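Local coordinates for endo-xylogalacturonan hydrolase A (Aspergillus tubingensis, PDB 4C2L), which hydrolyses xylogalacturonan, the xylose-substituted galacturonan of the hairy regions of pectin, cutting within a galacturonic acid backbone that must carry xylose, at residues V74-F80 with S110-N116; T91-S97 with P133-T139; Y296-S302 with V339-C345; E368-A372 with T381-A386. All coordinates share one frame; numbering follows the deposited sequence. Where two conformers were deposited one is given.

Contact 1 (V74-F80 with S110-N116); sequences VEGLLKF and SGVIDGN
L78 lies between V112 and D114 in a ladder of backbone bonds joining strands 77-80 and 112-114, two parallel rungs on successive coils of the right-handed beta-helix of family 28 glycoside hydrolases. L78 N gives its hydrogen to V112 O at 2.9 Å, and L78 O takes one from D114 N at 2.8 Å in an almost straight bond (177° at the hydrogen). The ladder begins where V112 N donates to G76 O and ends where F80 N donates to D114 O. On the outer side of strand 77-80 the backbone of L77 and K79 bonds to Y56, which carries the pairing on to the coil before.

Beyond the end of strand 112-114 the N116 side chain takes over. Its amide reaches back so that ND2 donates to F80 O at 3.0 Å, in the plane of both the amide and the carbonyl. The other amide atom, N116 OD1, accepts from a water, to which K79 NZ makes a weak bond. D114 OD1 accepts from N116 N, closing an Asx turn, while OD2 has a long, weak ion pair with K152. The E75 carboxylate, just ahead of strand 77-80, bonds to T108, S106 and L107.

Packing adds to these bonds. L77 CD1 rests on V112 CG1 at 3.7 Å. The F80 ring lies alongside I113, and its edge atom CE2 meets I113 CG2 at 4.0 Å.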
# COMPACT_ATOMS: atom_id res chain seq x y z
N VAL A 74 -6.86 -16.33 13.55
CA VAL A 74 -7.83 -15.31 13.92
C VAL A 74 -9.15 -15.69 13.27
O VAL A 74 -9.31 -15.54 12.05
CB VAL A 74 -7.37 -13.91 13.46
CG1 VAL A 74 -8.34 -12.83 13.95
CG2 VAL A 74 -5.94 -13.64 13.92
N GLU A 75 -10.10 -16.21 14.07
CA GLU A 75 -11.43 -16.53 13.52
C GLU A 75 -12.51 -15.59 14.05
O GLU A 75 -13.62 -15.55 13.52
CB GLU A 75 -11.81 -18.00 13.79
CG GLU A 75 -10.67 -18.98 13.54
CD GLU A 75 -10.16 -18.96 12.10
OE1 GLU A 75 -10.86 -18.43 11.22
OE2 GLU A 75 -9.08 -19.49 11.86
N GLY A 76 -12.16 -14.82 15.08
CA GLY A 76 -13.09 -13.86 15.65
C GLY A 76 -12.72 -12.44 15.29
O GLY A 76 -12.00 -12.19 14.32
N LEU A 77 -13.20 -11.51 16.11
CA LEU A 77 -12.99 -10.08 15.91
C LEU A 77 -11.92 -9.58 16.87
O LEU A 77 -12.02 -9.82 18.08
CB LEU A 77 -14.30 -9.34 16.18
CG LEU A 77 -14.25 -7.79 16.16
CD1 LEU A 77 -13.69 -7.27 14.83
CD2 LEU A 77 -15.62 -7.21 16.46
N LEU A 78 -10.88 -8.94 16.34
CA LEU A 78 -9.91 -8.23 17.18
C LEU A 78 -10.21 -6.77 16.98
O LEU A 78 -9.99 -6.24 15.89
CB LEU A 78 -8.46 -8.52 16.74
CG LEU A 78 -8.02 -9.99 16.61
CD1 LEU A 78 -6.53 -10.12 16.36
CD2 LEU A 78 -8.40 -10.77 17.85
N LYS A 79 -10.74 -6.13 18.01
CA LYS A 79 -11.17 -4.76 17.87
C LYS A 79 -10.25 -3.84 18.64
O LYS A 79 -10.21 -3.90 19.87
CB LYS A 79 -12.61 -4.60 18.36
CG LYS A 79 -13.08 -3.16 18.17
CD LYS A 79 -14.56 -2.99 18.41
CE LYS A 79 -15.01 -1.62 17.96
NZ LYS A 79 -16.41 -1.41 18.43
N PHE A 80 -9.51 -3.01 17.91
CA PHE A 80 -8.66 -2.00 18.57
C PHE A 80 -9.44 -0.84 19.13
O PHE A 80 -10.46 -0.42 18.57
CB PHE A 80 -7.62 -1.46 17.58
CG PHE A 80 -6.45 -2.35 17.43
CD1 PHE A 80 -5.41 -2.33 18.37
CD2 PHE A 80 -6.36 -3.24 16.35
CE1 PHE A 80 -4.31 -3.17 18.23
CE2 PHE A 80 -5.26 -4.08 16.22
CZ PHE A 80 -4.24 -4.04 17.15
N SER A 110 -13.62 -15.93 8.70
CA SER A 110 -14.48 -15.07 9.50
C SER A 110 -13.69 -14.05 10.32
O SER A 110 -14.29 -13.14 10.90
CB SER A 110 -15.38 -15.89 10.42
OG SER A 110 -16.13 -16.83 9.66
N GLY A 111 -12.37 -14.21 10.36
CA GLY A 111 -11.53 -13.32 11.19
C GLY A 111 -11.51 -11.88 10.71
O GLY A 111 -11.38 -11.61 9.51
N VAL A 112 -11.61 -10.94 11.65
CA VAL A 112 -11.61 -9.52 11.31
C VAL A 112 -10.68 -8.78 12.28
O VAL A 112 -10.75 -9.00 13.49
CB VAL A 112 -13.03 -8.92 11.42
CG1 VAL A 112 -13.00 -7.42 11.15
CG2 VAL A 112 -13.99 -9.60 10.44
N ILE A 113 -9.81 -7.94 11.73
CA ILE A 113 -9.00 -7.03 12.56
C ILE A 113 -9.58 -5.65 12.28
O ILE A 113 -9.50 -5.15 11.16
CB ILE A 113 -7.49 -7.09 12.20
CG1 ILE A 113 -6.96 -8.52 12.35
CG2 ILE A 113 -6.69 -6.10 13.07
CD1 ILE A 113 -5.57 -8.73 11.75
N ASP A 114 -10.16 -5.05 13.31
CA ASP A 114 -10.84 -3.77 13.18
C ASP A 114 -9.96 -2.68 13.80
O ASP A 114 -9.85 -2.62 15.03
CB ASP A 114 -12.21 -3.85 13.91
CG ASP A 114 -13.06 -2.58 13.76
OD1 ASP A 114 -12.59 -1.56 13.22
OD2 ASP A 114 -14.24 -2.60 14.21
N GLY A 115 -9.38 -1.82 12.97
CA GLY A 115 -8.55 -0.71 13.45
C GLY A 115 -9.29 0.44 14.09
O GLY A 115 -8.66 1.32 14.69
N ASN A 116 -10.62 0.46 13.96
CA ASN A 116 -11.48 1.43 14.64
C ASN A 116 -11.03 2.85 14.34
O ASN A 116 -10.90 3.69 15.23
CB ASN A 116 -11.48 1.14 16.15
CG ASN A 116 -12.70 1.70 16.87
OD1 ASN A 116 -13.60 2.30 16.27
ND2 ASN A 116 -12.73 1.49 18.20
O HOH W 1 -16.17 1.40 16.71

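Contact 2 (T91-S97 with P133-T139); sequences TAMISVS and PTLLYIT. With SO4 (sulfate ion), chain F.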
# COMPACT_ATOMS: atom_id res chain seq x y z
N THR A 91 4.04 3.95 16.17
CA THR A 91 4.40 3.34 14.90
C THR A 91 3.39 2.30 14.41
O THR A 91 3.01 2.31 13.24
CB THR A 91 5.80 2.70 15.02
OG1 THR A 91 6.74 3.77 15.21
CG2 THR A 91 6.17 1.91 13.75
N ALA A 92 2.98 1.40 15.30
CA ALA A 92 2.29 0.17 14.90
C ALA A 92 1.17 -0.17 15.88
O ALA A 92 1.31 0.03 17.08
CB ALA A 92 3.28 -0.98 14.89
N MET A 93 0.07 -0.70 15.35
CA MET A 93 -0.96 -1.27 16.21
C MET A 93 -0.65 -2.74 16.46
O MET A 93 -0.74 -3.21 17.59
CB MET A 93 -2.32 -1.10 15.53
CG MET A 93 -2.55 0.37 15.19
SD MET A 93 -4.14 0.66 14.40
CE MET A 93 -5.23 0.55 15.81
N ILE A 94 -0.32 -3.47 15.39
CA ILE A 94 0.25 -4.81 15.52
C ILE A 94 1.69 -4.72 15.04
O ILE A 94 1.95 -4.39 13.87
CB ILE A 94 -0.51 -5.87 14.67
CG1 ILE A 94 -1.98 -5.90 15.08
CG2 ILE A 94 0.11 -7.24 14.85
CD1 ILE A 94 -2.85 -6.70 14.11
N SER A 95 2.63 -5.01 15.94
CA SER A 95 4.06 -4.85 15.63
C SER A 95 4.69 -6.23 15.42
O SER A 95 4.59 -7.10 16.29
CB SER A 95 4.77 -4.08 16.74
OG SER A 95 6.19 -4.13 16.54
N VAL A 96 5.31 -6.43 14.26
CA VAL A 96 5.91 -7.73 13.91
C VAL A 96 7.36 -7.42 13.58
O VAL A 96 7.71 -7.16 12.42
CB VAL A 96 5.18 -8.41 12.73
CG1 VAL A 96 5.72 -9.82 12.50
CG2 VAL A 96 3.67 -8.49 13.00
N SER A 97 8.20 -7.42 14.61
CA SER A 97 9.58 -6.98 14.46
C SER A 97 10.53 -8.16 14.58
O SER A 97 10.54 -8.84 15.61
CB SER A 97 9.92 -5.94 15.53
OG SER A 97 11.22 -5.41 15.31
N PRO A 133 -0.84 5.39 13.75
CA PRO A 133 -0.09 4.15 13.57
C PRO A 133 -0.53 3.34 12.34
O PRO A 133 -1.66 3.49 11.88
CB PRO A 133 -0.44 3.34 14.82
CG PRO A 133 -1.84 3.82 15.16
CD PRO A 133 -1.83 5.29 14.84
N THR A 134 0.36 2.48 11.86
CA THR A 134 0.06 1.46 10.85
C THR A 134 -0.59 0.26 11.52
O THR A 134 -0.17 -0.12 12.62
CB THR A 134 1.37 1.04 10.18
OG1 THR A 134 1.85 2.19 9.48
CG2 THR A 134 1.21 -0.18 9.22
N LEU A 135 -1.59 -0.32 10.86
CA LEU A 135 -2.34 -1.42 11.48
C LEU A 135 -1.50 -2.69 11.65
O LEU A 135 -1.45 -3.25 12.76
CB LEU A 135 -3.62 -1.71 10.66
CG LEU A 135 -4.42 -2.91 11.14
CD1 LEU A 135 -5.02 -2.61 12.52
CD2 LEU A 135 -5.52 -3.19 10.13
N LEU A 136 -0.85 -3.16 10.56
CA LEU A 136 0.02 -4.34 10.61
C LEU A 136 1.39 -3.90 10.10
O LEU A 136 1.57 -3.62 8.90
CB LEU A 136 -0.54 -5.48 9.75
CG LEU A 136 0.30 -6.77 9.74
CD1 LEU A 136 0.54 -7.31 11.15
CD2 LEU A 136 -0.42 -7.81 8.90
N TYR A 137 2.35 -3.84 11.01
CA TYR A 137 3.64 -3.24 10.72
C TYR A 137 4.70 -4.31 10.86
O TYR A 137 4.99 -4.81 11.96
CB TYR A 137 3.88 -2.10 11.73
CG TYR A 137 5.14 -1.32 11.51
CD1 TYR A 137 5.15 -0.19 10.69
CD2 TYR A 137 6.32 -1.67 12.17
CE1 TYR A 137 6.31 0.55 10.49
CE2 TYR A 137 7.49 -0.93 11.98
CZ TYR A 137 7.47 0.17 11.15
OH TYR A 137 8.60 0.93 10.95
N ILE A 138 5.26 -4.70 9.72
CA ILE A 138 6.25 -5.78 9.67
C ILE A 138 7.61 -5.14 9.40
O ILE A 138 7.78 -4.39 8.43
CB ILE A 138 5.90 -6.78 8.54
CG1 ILE A 138 4.66 -7.58 8.91
CG2 ILE A 138 7.06 -7.74 8.25
CD1 ILE A 138 3.94 -8.15 7.69
N THR A 139 8.59 -5.41 10.27
CA THR A 139 9.92 -4.89 10.04
C THR A 139 10.94 -5.97 10.32
O THR A 139 10.91 -6.59 11.39
CB THR A 139 10.20 -3.60 10.85
OG1 THR A 139 11.52 -3.16 10.56
CG2 THR A 139 10.02 -3.83 12.36
S SO4 F . 5.60 3.59 19.72
O1 SO4 F . 5.40 5.01 20.08
O2 SO4 F . 6.70 3.07 20.56
O3 SO4 F . 5.95 3.51 18.29
O4 SO4 F . 4.37 2.81 20.00
O HOH W 2 3.80 3.76 11.16
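Six backbone hydrogen bonds join T91-S97 to P133-T139 in parallel register, rung upon rung of a right-handed parallel beta-helix. Among the shortest are M93 N to T134 O and V96 N to Y137 O, both 2.8 Å. Where both chains turn a corner, at M93-I94 and L135-L136, the pairing shifts: I94 N reaches L135 O along a more bent path (146° at the hydrogen), then I94 O receives Y137 N and the regular ladder resumes. T91 O is shared, taking T134 N from above its carbonyl plane and a hydrogen from a water that also bonds T134 OG1. T91 N donates to a sulfate oxygen, O3, at 2.9 Å; R90 holds the same ion, which probably came from the crystallisation liquor.

The packing sorts by face. Toward the interior, L136 CD1 sits against both I94 CG2 (3.7 Å) and V96 CG2 (3.8 Å). At the corner M93 bends at its last torsion (chi3 76°); its CG lies 3.5 Å from P133 CG, and SD rests against L135 CD1. F80 packs on M93, I94 and L135, tying this corner to the neighbouring strand 77-80.

On the other face stands the Y137 ring. Its CG is anti to the backbone N (chi1 -176°), which swings the ring to the carbonyl side, forward along the strand and outward; A92 CB packs at its root, 3.4 Å from Y137 CB. T91 adds a CH-pi contact: its methyl CG2 sits over the middle of the ring, 3.5 Å from the centroid.

Contact 3 (Y296-S302 with V339-C345); sequences YAFQIQS and VVANLDC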
# COMPACT_ATOMS: atom_id res chain seq x y z
N TYR A 296 -6.60 8.71 -14.33
CA TYR A 296 -5.60 8.38 -15.33
C TYR A 296 -5.38 6.89 -15.31
O TYR A 296 -5.45 6.25 -14.25
CB TYR A 296 -4.25 9.04 -15.01
CG TYR A 296 -4.13 10.53 -15.22
CD1 TYR A 296 -4.52 11.14 -16.41
CD2 TYR A 296 -3.54 11.33 -14.24
CE1 TYR A 296 -4.37 12.50 -16.60
CE2 TYR A 296 -3.38 12.69 -14.41
CZ TYR A 296 -3.79 13.27 -15.60
OH TYR A 296 -3.63 14.63 -15.77
N ALA A 297 -5.07 6.32 -16.47
CA ALA A 297 -4.67 4.93 -16.55
C ALA A 297 -3.23 4.80 -16.04
O ALA A 297 -2.90 3.83 -15.36
CB ALA A 297 -4.77 4.44 -17.98
N PHE A 298 -2.38 5.74 -16.42
CA PHE A 298 -0.98 5.72 -15.98
C PHE A 298 -0.46 7.12 -15.81
O PHE A 298 -0.83 8.04 -16.56
CB PHE A 298 -0.10 4.92 -16.95
CG PHE A 298 1.18 4.45 -16.33
CD1 PHE A 298 1.21 3.28 -15.59
CD2 PHE A 298 2.35 5.19 -16.46
CE1 PHE A 298 2.40 2.85 -14.99
CE2 PHE A 298 3.54 4.76 -15.88
CZ PHE A 298 3.56 3.59 -15.13
N GLN A 299 0.43 7.31 -14.84
CA GLN A 299 0.95 8.64 -14.61
C GLN A 299 2.40 8.56 -14.17
O GLN A 299 2.76 7.69 -13.38
CB GLN A 299 0.11 9.37 -13.55
CG GLN A 299 0.56 10.79 -13.28
CD GLN A 299 -0.35 11.53 -12.33
OE1 GLN A 299 -1.21 10.94 -11.66
NE2 GLN A 299 -0.15 12.85 -12.23
N ILE A 300 3.22 9.45 -14.72
CA ILE A 300 4.56 9.64 -14.20
C ILE A 300 4.65 11.07 -13.70
O ILE A 300 4.38 12.03 -14.45
CB ILE A 300 5.64 9.38 -15.26
CG1 ILE A 300 5.61 7.91 -15.71
CG2 ILE A 300 7.02 9.73 -14.68
CD1 ILE A 300 6.53 7.62 -16.89
N GLN A 301 5.03 11.19 -12.43
CA GLN A 301 5.27 12.48 -11.81
C GLN A 301 6.74 12.60 -11.51
O GLN A 301 7.32 11.73 -10.87
CB GLN A 301 4.46 12.60 -10.51
CG GLN A 301 2.96 12.73 -10.73
CD GLN A 301 2.19 12.52 -9.44
OE1 GLN A 301 2.02 13.46 -8.65
NE2 GLN A 301 1.74 11.30 -9.21
N SER A 302 7.35 13.69 -12.00
CA SER A 302 8.77 13.94 -11.77
C SER A 302 8.99 15.23 -10.98
O SER A 302 10.13 15.60 -10.68
CB SER A 302 9.50 14.03 -13.11
OG SER A 302 8.96 15.07 -13.90
N VAL A 339 -7.58 13.16 -21.94
CA VAL A 339 -6.29 12.63 -21.50
C VAL A 339 -6.49 11.38 -20.63
O VAL A 339 -7.22 11.44 -19.64
CB VAL A 339 -5.48 13.70 -20.74
CG1 VAL A 339 -4.13 13.15 -20.29
CG2 VAL A 339 -5.28 14.94 -21.61
N VAL A 340 -5.85 10.28 -21.02
CA VAL A 340 -5.95 9.02 -20.26
C VAL A 340 -4.64 8.69 -19.52
O VAL A 340 -4.61 7.77 -18.68
CB VAL A 340 -6.34 7.84 -21.17
CG1 VAL A 340 -7.69 8.11 -21.83
CG2 VAL A 340 -5.27 7.57 -22.22
N ALA A 341 -3.58 9.42 -19.84
CA ALA A 341 -2.28 9.21 -19.18
C ALA A 341 -1.45 10.49 -19.22
O ALA A 341 -1.51 11.23 -20.19
CB ALA A 341 -1.52 8.06 -19.83
N ASN A 342 -0.67 10.73 -18.17
CA ASN A 342 0.16 11.92 -18.07
C ASN A 342 1.56 11.46 -17.71
O ASN A 342 1.85 11.13 -16.55
CB ASN A 342 -0.39 12.88 -17.00
CG ASN A 342 0.18 14.29 -17.10
OD1 ASN A 342 1.29 14.50 -17.61
ND2 ASN A 342 -0.58 15.27 -16.63
N LEU A 343 2.44 11.40 -18.71
CA LEU A 343 3.77 10.83 -18.53
C LEU A 343 4.76 11.98 -18.50
O LEU A 343 5.36 12.34 -19.52
CB LEU A 343 4.10 9.84 -19.65
CG LEU A 343 3.05 8.78 -20.01
CD1 LEU A 343 3.53 7.86 -21.13
CD2 LEU A 343 2.65 7.96 -18.79
N ASP A 344 4.91 12.58 -17.32
CA ASP A 344 5.79 13.71 -17.16
C ASP A 344 7.18 13.27 -16.66
O ASP A 344 7.52 13.48 -15.49
CB ASP A 344 5.18 14.77 -16.22
CG ASP A 344 5.85 16.13 -16.36
OD1 ASP A 344 6.15 16.52 -17.51
OD2 ASP A 344 6.09 16.80 -15.34
N CYS A 345 7.98 12.67 -17.54
CA CYS A 345 9.34 12.28 -17.15
C CYS A 345 10.22 13.52 -16.93
O CYS A 345 9.98 14.57 -17.52
CB CYS A 345 9.97 11.34 -18.19
SG CYS A 345 9.52 9.62 -17.86
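The Y296 ring and the N342 side chain run alongside each other, pointing the same way, with ring and amide planes nearly perpendicular (87°). N342 CB lies over one face of the ring, offset toward its rim and 4.0 Å from the centroid, a CH-pi contact. From there the amide reaches past the ring so that ND2 donates to Y296 OH at 3.2 Å, the hydroxyl lying in the amide plane. N342 OD1 is taken by S387 N, so both ends of the amide are held. V339 CG1 also flanks the ring, near CE1.

On the other face F298 and L343 cross at about a right angle, and L343 CD2 meets the ring edge in its plane, 3.6 Å from F298 CD2. I300 CD1 touches C345 SG, the sulfur of the disulfide to C351. At the far end S302 OG, set between its backbone N and carbonyl carbon (chi1 59°), donates to D344 O at 2.7 Å and prolongs the parallel backbone ladder. F298 N, at the corner after A297, is buried without a partner.

The two strands are successive rungs belonging to the fourth and fifth PbH1 repeats of the beta-helix. Strand 266-269 flanks 296-301 on one side, strand 368-372 flanks 339-344 on the other, and strands 319-329 and 350-358 pack against F298, L343 and C345 from within.

Contact 4 (E368-A372 with T381-A386); sequences EVLCA and TCTSGA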
# COMPACT_ATOMS: atom_id res chain seq x y z
N GLU A 368 -5.96 10.52 -25.42
CA GLU A 368 -4.78 11.34 -25.48
C GLU A 368 -3.80 10.96 -24.36
O GLU A 368 -4.20 10.72 -23.23
CB GLU A 368 -5.21 12.79 -25.37
CG GLU A 368 -4.15 13.83 -25.61
CD GLU A 368 -4.75 15.22 -25.67
OE1 GLU A 368 -5.78 15.40 -26.36
OE2 GLU A 368 -4.21 16.13 -25.01
N VAL A 369 -2.52 10.89 -24.70
CA VAL A 369 -1.46 10.65 -23.72
C VAL A 369 -0.55 11.87 -23.72
O VAL A 369 0.10 12.18 -24.74
CB VAL A 369 -0.68 9.36 -24.04
CG1 VAL A 369 0.50 9.16 -23.08
CG2 VAL A 369 -1.60 8.14 -24.02
N LEU A 370 -0.50 12.58 -22.60
CA LEU A 370 0.40 13.71 -22.46
C LEU A 370 1.79 13.20 -22.12
O LEU A 370 1.92 12.29 -21.29
CB LEU A 370 -0.07 14.67 -21.37
CG LEU A 370 -1.43 15.33 -21.58
CD1 LEU A 370 -1.64 16.33 -20.46
CD2 LEU A 370 -1.52 15.99 -22.95
N CYS A 371 2.81 13.75 -22.77
CA CYS A 371 4.19 13.28 -22.57
C CYS A 371 5.18 14.43 -22.45
O CYS A 371 5.04 15.46 -23.12
CB CYS A 371 4.66 12.41 -23.73
SG CYS A 371 3.69 10.93 -24.07
N ALA A 372 6.18 14.23 -21.60
CA ALA A 372 7.38 15.05 -21.60
C ALA A 372 8.56 14.12 -21.38
O ALA A 372 8.51 13.25 -20.50
CB ALA A 372 7.32 16.11 -20.51
N THR A 381 1.06 7.15 -29.18
CA THR A 381 1.22 8.52 -29.69
C THR A 381 1.17 9.52 -28.54
O THR A 381 0.30 9.44 -27.68
CB THR A 381 0.14 8.86 -30.74
OG1 THR A 381 0.14 7.84 -31.75
CG2 THR A 381 0.43 10.20 -31.41
N CYS A 382 2.13 10.45 -28.54
CA CYS A 382 2.24 11.47 -27.50
C CYS A 382 1.65 12.80 -27.91
O CYS A 382 1.61 13.13 -29.10
CB CYS A 382 3.70 11.70 -27.10
SG CYS A 382 4.34 10.44 -25.98
N THR A 383 1.20 13.54 -26.90
CA THR A 383 0.78 14.92 -27.03
C THR A 383 1.57 15.70 -25.99
O THR A 383 1.71 15.26 -24.85
CB THR A 383 -0.73 15.05 -26.77
OG1 THR A 383 -1.43 14.22 -27.70
CG2 THR A 383 -1.20 16.50 -26.92
N SER A 384 2.09 16.86 -26.38
CA SER A 384 2.84 17.69 -25.45
C SER A 384 1.92 18.30 -24.40
O SER A 384 0.70 18.42 -24.60
CB SER A 384 3.58 18.80 -26.19
OG SER A 384 2.65 19.77 -26.63
N GLY A 385 2.51 18.69 -23.28
CA GLY A 385 1.78 19.36 -22.22
C GLY A 385 1.67 18.55 -20.95
O GLY A 385 0.86 18.87 -20.09
N ALA A 386 2.48 17.49 -20.82
CA ALA A 386 2.55 16.73 -19.56
C ALA A 386 3.03 17.63 -18.43
O ALA A 386 3.77 18.58 -18.66
CB ALA A 386 3.47 15.52 -19.70
O HOH W 3 -1.67 11.43 -27.34
O HOH W 4 5.04 18.11 -22.60
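The covalent tie between E368-A372 and T381-A386 is the C371-C382 disulfide, SG to SG 2.1 Å with a chi3 of -70°. Both sulfurs lie anti to their own carbonyl carbons (chi1 -59° and -79°), and the bridge spans the two segments beside their pairing.

Two backbone hydrogen bonds centre on T383: its N donates to V369 O at 2.8 Å, and its O accepts from C371 N. Waters supplement them. One takes hydrogens from V369 N and T383 OG1 and gives one to T381 O; another links C371 O to G385 N.

Van der Waals contacts complete the join. The methyl of A386 comes down on the backbone of strand 368-372, its CB 3.4 Å from C371 C, and on A372 CB. L370 reaches along the turn, with CD1 3.6 Å from G385 O, and the E368 side chain crosses T383 at about a right angle, its CG against OG1.

Strand 383-384 is short and weakly bonded, the outermost in its parallel sheet. A brief last rung pinned by a disulfide thus finishes the C-terminal end of this face of the beta-helix.

How the contacts relate
Contacts 1 and 3 are buried, contact 2 is partly so, and contact 4 lies at the surface. Contacts 2, 3 and 4 belong to one long parallel sheet: contact 2 holds its first strand, contact 4 its last. Contact 1 belongs to another face of the helix but touches contact 2 through F80 and through I113, whose CG2 lies against L135 CD1. Contacts 3 and 4 adjoin through neighbouring strands 339-344 and 368-372; their centres are about 9 Å apart, against about 46 Å for contacts 1 and 4. Cross-segment backbone bonds number six in contact 2, four each in contacts 1 and 3, and two in contact 4, which alone has a disulfide between its segments.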